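Local coordinates for protein octaprenyl-diphosphate synthase (Bacteroides thetaiotaomicron, PDB 3RMG) that probably makes polyprenyl diphosphates as a magnesium-dependent prenyltransferase of the FPP/GGPP synthase family, at residues H125-Q128 with T129-Y132; N131-I134 with I135-V138. All blocks are in the same frame, centred on the assembly; numbering follows the deposited sequence.

Contact 1 of 2, residues H125-Q128 with T129-Y132; sequences HAEQ and TNNY
Thr129 folds back onto Ala126, and its hydroxyl meets the carbonyl of that residue. Thr129 OG1 lies 2.7 Å from Ala126 O and donates to it nearly along the C=O axis, at 162°. A chi1 of 76° puts OG1 between the threonine's own N and carbonyl carbon, which points it back at Ala126 O. The backbone N of Thr129 bonds to the same oxygen from above the carbonyl plane, at 3.2 Å between Thr129 N and Ala126 O. Two donors of one residue therefore grip Ala126 O. The methyl CG2, anti to the carbonyl carbon, lies against two carbonyl oxygens: Thr129 CG2 is 3.2 Å from Ala126 O and sits beside His125 O. The same hydroxyl accepts from Asn131 N, with Asn131 N to Thr129 OG1 at 3.0 Å. With an alanine here, Asn131 N would probably lose this acceptor and Ala126 O one of its donors, and the turn would be held less firmly. One residue on, Asn130 N bonds to Glu127 O at 2.7 Å, again from above the carbonyl plane. The Glu127 carboxylate and the Asn130 amide, planes 69° apart, do not bond each other, with Glu127 OE2 4.1 Å from Asn130 OD1. The carboxylate is instead paired with Arg136 of the second subunit. Asn130 has positive phi and is the first residue to leave the helical conformation. The backbone turns here between helices 102-128 and 132-154, and Thr129 OG1 with Asn131 N forms an ST turn in this all-helical member of the FPP/GGPP synthase family.

Contact 2 of 2, residues N131-I134 with I135-V138; sequences NYEI and IRLV
Ile135 has CG1 beside its backbone N (chi1 -65°), which brings Ile135 CG1 to 3.2 Å from Asn131 O. That carbonyl begins the regular pattern of helix 132-154, with Ile135 N to Asn131 O at 3.0 Å in the carbonyl plane. Asn131 is the N-cap of the helix. Its OD1 takes weak bonds from Glu133 N and Ile134 N, two amides of the first turn. Ile134 and Val138 are one turn apart. Their methyls meet loosely, with Ile134 CG2 to Val138 CG2 at 4.4 Å. Ile134 packs on Leu187 and Ser188 of helix 174-188, and Val138 on Ser75 and Leu76 of helix 67-90.

Arg136 N bonds to Tyr132 O at 2.6 Å. The arginine chain bends at chi2 and chi3 and carries the guanidinium back over the first turn, to pair with Glu127 of the second subunit. Tyr132 O lies over one guanidinium face, offset toward the rim. The Glu133 carboxylate is turned 59° from the guanidinium plane. Glu133 OE1 is 4.9 Å from Arg136 NH2, too far for a salt bridge, though the opposite charges probably still attract weakly. The touch is made by carbon: Glu133 CG sits at the guanidinium edge, 4.0 Å from Arg136 NH2.

How the contacts relate
Contacts 1 and 2 share Asn131 and Tyr132 and follow each other through the turn from helix 102-128 into helix 132-154. Contact 1 closes one helix with a threonine hydroxyl and backbone amides. Contact 2 opens the next with a capping asparagine and regular helical bonds. Buried Ala126, Glu127 and Thr129 face buried Ile134, Ile135 and Val138. Ala126 CB meets Val138 CG2 at 4.1 Å, and Ala126 O and Thr129 OG1 also meet the isoleucines. Gln128, Asn130, Glu133 and Arg136 are exposed. Both contacts reach the dimer interface. Glu127 of contact 1 pairs with Arg136 of the second subunit, and Arg136 of contact 2 with its Glu127. The shared Tyr132 stacks on its counterpart there.

Contact 1 of 2, residues H125-Q128 with T129-Y132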
loop_
_atom_site.group_PDB
_atom_site.type_symbol
_atom_site.label_atom_id
_atom_site.label_comp_id
_atom_site.label_asym_id
_atom_site.label_seq_id
_atom_site.Cartn_x
_atom_site.Cartn_y
_atom_site.Cartn_z
ATOM N N HIS A 125 2.782 9.757 7.337
ATOM C CA HIS A 125 2.793 11.214 7.220
ATOM C C HIS A 125 1.379 11.785 7.330
ATOM O O HIS A 125 1.148 12.773 8.023
ATOM C CB HIS A 125 3.513 11.654 5.956
ATOM C CG HIS A 125 5.007 11.586 6.070
ATOM N ND1 HIS A 125 5.746 12.524 6.764
ATOM C CD2 HIS A 125 5.900 10.689 5.585
ATOM C CE1 HIS A 125 7.028 12.215 6.688
ATOM N NE2 HIS A 125 7.148 11.104 5.980
ATOM N N ALA A 126 0.411 11.146 6.688
ATOM C CA ALA A 126 -0.951 11.646 6.808
ATOM C C ALA A 126 -1.373 11.708 8.279
ATOM O O ALA A 126 -2.016 12.660 8.717
ATOM C CB ALA A 126 -1.906 10.789 5.995
ATOM N N GLU A 127 -1.005 10.691 9.048
ATOM C CA GLU A 127 -1.392 10.642 10.454
ATOM C C GLU A 127 -0.641 11.717 11.246
ATOM O O GLU A 127 -1.227 12.458 12.052
ATOM C CB GLU A 127 -1.149 9.236 11.007
ATOM C CG GLU A 127 -1.559 9.058 12.452
ATOM C CD GLU A 127 -0.512 9.610 13.399
ATOM O OE1 GLU A 127 0.708 9.449 13.093
ATOM O OE2 GLU A 127 -0.920 10.196 14.429
ATOM N N GLN A 128 0.650 11.847 10.977
ATOM C CA GLN A 128 1.431 12.948 11.558
ATOM C C GLN A 128 0.888 14.365 11.299
ATOM O O GLN A 128 1.339 15.311 11.960
ATOM C CB GLN A 128 2.887 12.871 11.124
ATOM C CG GLN A 128 3.642 11.657 11.654
ATOM C CD GLN A 128 5.102 11.711 11.277
ATOM O OE1 GLN A 128 5.508 11.183 10.239
ATOM N NE2 GLN A 128 5.902 12.391 12.101
ATOM N N THR A 129 -0.065 14.529 10.365
ATOM C CA THR A 129 -0.773 15.819 10.246
ATOM C C THR A 129 -1.705 16.058 11.426
ATOM O O THR A 129 -2.241 17.162 11.608
ATOM C CB THR A 129 -1.677 15.928 8.982
ATOM O OG1 THR A 129 -2.883 15.169 9.180
ATOM C CG2 THR A 129 -0.957 15.465 7.719
ATOM N N ASN A 130 -1.949 15.010 12.200
ATOM C CA ASN A 130 -2.931 15.081 13.282
ATOM C C ASN A 130 -4.261 15.661 12.823
ATOM O O ASN A 130 -4.942 16.339 13.589
ATOM C CB ASN A 130 -2.390 15.895 14.465
ATOM C CG ASN A 130 -1.038 15.381 14.968
ATOM O OD1 ASN A 130 -0.854 14.179 15.196
ATOM N ND2 ASN A 130 -0.087 16.297 15.149
ATOM N N ASN A 131 -4.638 15.394 11.577
ATOM C CA ASN A 131 -5.899 15.911 11.048
ATOM C C ASN A 131 -6.696 14.801 10.361
ATOM O O ASN A 131 -6.220 14.186 9.406
ATOM C CB ASN A 131 -5.640 17.109 10.118
ATOM C CG ASN A 131 -6.918 17.748 9.596
ATOM O OD1 ASN A 131 -7.932 17.079 9.395
ATOM N ND2 ASN A 131 -6.870 19.054 9.363
ATOM N N TYR A 132 -7.902 14.546 10.864
ATOM C CA TYR A 132 -8.706 13.390 10.440
ATOM C C TYR A 132 -9.118 13.476 8.984
ATOM O O TYR A 132 -9.045 12.483 8.229
ATOM C CB TYR A 132 -9.965 13.247 11.313
ATOM C CG TYR A 132 -9.705 12.570 12.650
ATOM C CD1 TYR A 132 -9.305 11.237 12.711
ATOM C CD2 TYR A 132 -9.861 13.260 13.845
ATOM C CE1 TYR A 132 -9.057 10.616 13.919
ATOM C CE2 TYR A 132 -9.620 12.644 15.067
ATOM C CZ TYR A 132 -9.217 11.323 15.098
ATOM O OH TYR A 132 -8.976 10.711 16.310
#

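Contact 2 of 2, residues N131-I134 with I135-V138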
loop_
_atom_site.group_PDB
_atom_site.type_symbol
_atom_site.label_atom_id
_atom_site.label_comp_id
_atom_site.label_asym_id
_atom_site.label_seq_id
_atom_site.Cartn_x
_atom_site.Cartn_y
_atom_site.Cartn_z
ATOM N N ASN A 131 -4.638 15.394 11.577
ATOM C CA ASN A 131 -5.899 15.911 11.048
ATOM C C ASN A 131 -6.696 14.801 10.361
ATOM O O ASN A 131 -6.220 14.186 9.406
ATOM C CB ASN A 131 -5.640 17.109 10.118
ATOM C CG ASN A 131 -6.918 17.748 9.596
ATOM O OD1 ASN A 131 -7.932 17.079 9.395
ATOM N ND2 ASN A 131 -6.870 19.054 9.363
ATOM N N TYR A 132 -7.902 14.546 10.864
ATOM C CA TYR A 132 -8.706 13.390 10.440
ATOM C C TYR A 132 -9.118 13.476 8.984
ATOM O O TYR A 132 -9.045 12.483 8.229
ATOM C CB TYR A 132 -9.965 13.247 11.313
ATOM C CG TYR A 132 -9.705 12.570 12.650
ATOM C CD1 TYR A 132 -9.305 11.237 12.711
ATOM C CD2 TYR A 132 -9.861 13.260 13.845
ATOM C CE1 TYR A 132 -9.057 10.616 13.919
ATOM C CE2 TYR A 132 -9.620 12.644 15.067
ATOM C CZ TYR A 132 -9.217 11.323 15.098
ATOM O OH TYR A 132 -8.976 10.711 16.310
ATOM N N GLU A 133 -9.568 14.665 8.602
ATOM C CA GLU A 133 -10.035 14.915 7.251
ATOM C C GLU A 133 -8.916 14.639 6.271
ATOM O O GLU A 133 -9.125 14.053 5.201
ATOM C CB GLU A 133 -10.510 16.346 7.135
ATOM C CG GLU A 133 -11.506 16.704 8.236
ATOM C CD GLU A 133 -12.469 17.789 7.823
ATOM O OE1 GLU A 133 -13.089 17.659 6.742
ATOM O OE2 GLU A 133 -12.613 18.771 8.585
ATOM N N ILE A 134 -7.713 15.029 6.654
ATOM C CA ILE A 134 -6.582 14.847 5.773
ATOM C C ILE A 134 -6.289 13.367 5.705
ATOM O O ILE A 134 -5.957 12.831 4.647
ATOM C CB ILE A 134 -5.358 15.628 6.260
ATOM C CG1 ILE A 134 -5.575 17.126 6.018
ATOM C CG2 ILE A 134 -4.131 15.126 5.566
ATOM C CD1 ILE A 134 -4.491 18.027 6.643
ATOM N N ILE A 135 -6.420 12.697 6.841
ATOM C CA ILE A 135 -6.264 11.253 6.866
ATOM C C ILE A 135 -7.340 10.609 5.990
ATOM O O ILE A 135 -7.063 9.749 5.164
ATOM C CB ILE A 135 -6.305 10.717 8.309
ATOM C CG1 ILE A 135 -5.084 11.250 9.087
ATOM C CG2 ILE A 135 -6.311 9.193 8.304
ATOM C CD1 ILE A 135 -5.069 10.934 10.568
ATOM N N ARG A 136 -8.575 11.053 6.165
ATOM C CA ARG A 136 -9.656 10.591 5.319
ATOM C C ARG A 136 -9.349 10.852 3.842
ATOM O O ARG A 136 -9.540 9.976 2.997
ATOM C CB ARG A 136 -10.963 11.273 5.722
ATOM C CG ARG A 136 -12.204 10.468 5.403
ATOM C CD ARG A 136 -13.185 10.541 6.563
ATOM N NE ARG A 136 -13.186 11.864 7.186
ATOM C CZ ARG A 136 -13.521 12.103 8.451
ATOM N NH1 ARG A 136 -13.889 11.109 9.245
ATOM N NH2 ARG A 136 -13.490 13.341 8.925
ATOM N N LEU A 137 -8.865 12.053 3.530
ATOM C CA LEU A 137 -8.622 12.430 2.142
ATOM C C LEU A 137 -7.554 11.537 1.515
ATOM O O LEU A 137 -7.705 11.040 0.403
ATOM C CB LEU A 137 -8.234 13.915 2.045
ATOM C CG LEU A 137 -7.610 14.436 0.743
ATOM C CD1 LEU A 137 -7.684 15.943 0.649
ATOM C CD2 LEU A 137 -6.164 14.001 0.645
ATOM N N VAL A 138 -6.459 11.329 2.226
ATOM C CA VAL A 138 -5.377 10.567 1.640
ATOM C C VAL A 138 -5.778 9.111 1.502
ATOM O O VAL A 138 -5.480 8.461 0.488
ATOM C CB VAL A 138 -4.115 10.625 2.492
ATOM C CG1 VAL A 138 -3.091 9.652 1.931
ATOM C CG2 VAL A 138 -3.568 12.040 2.515
#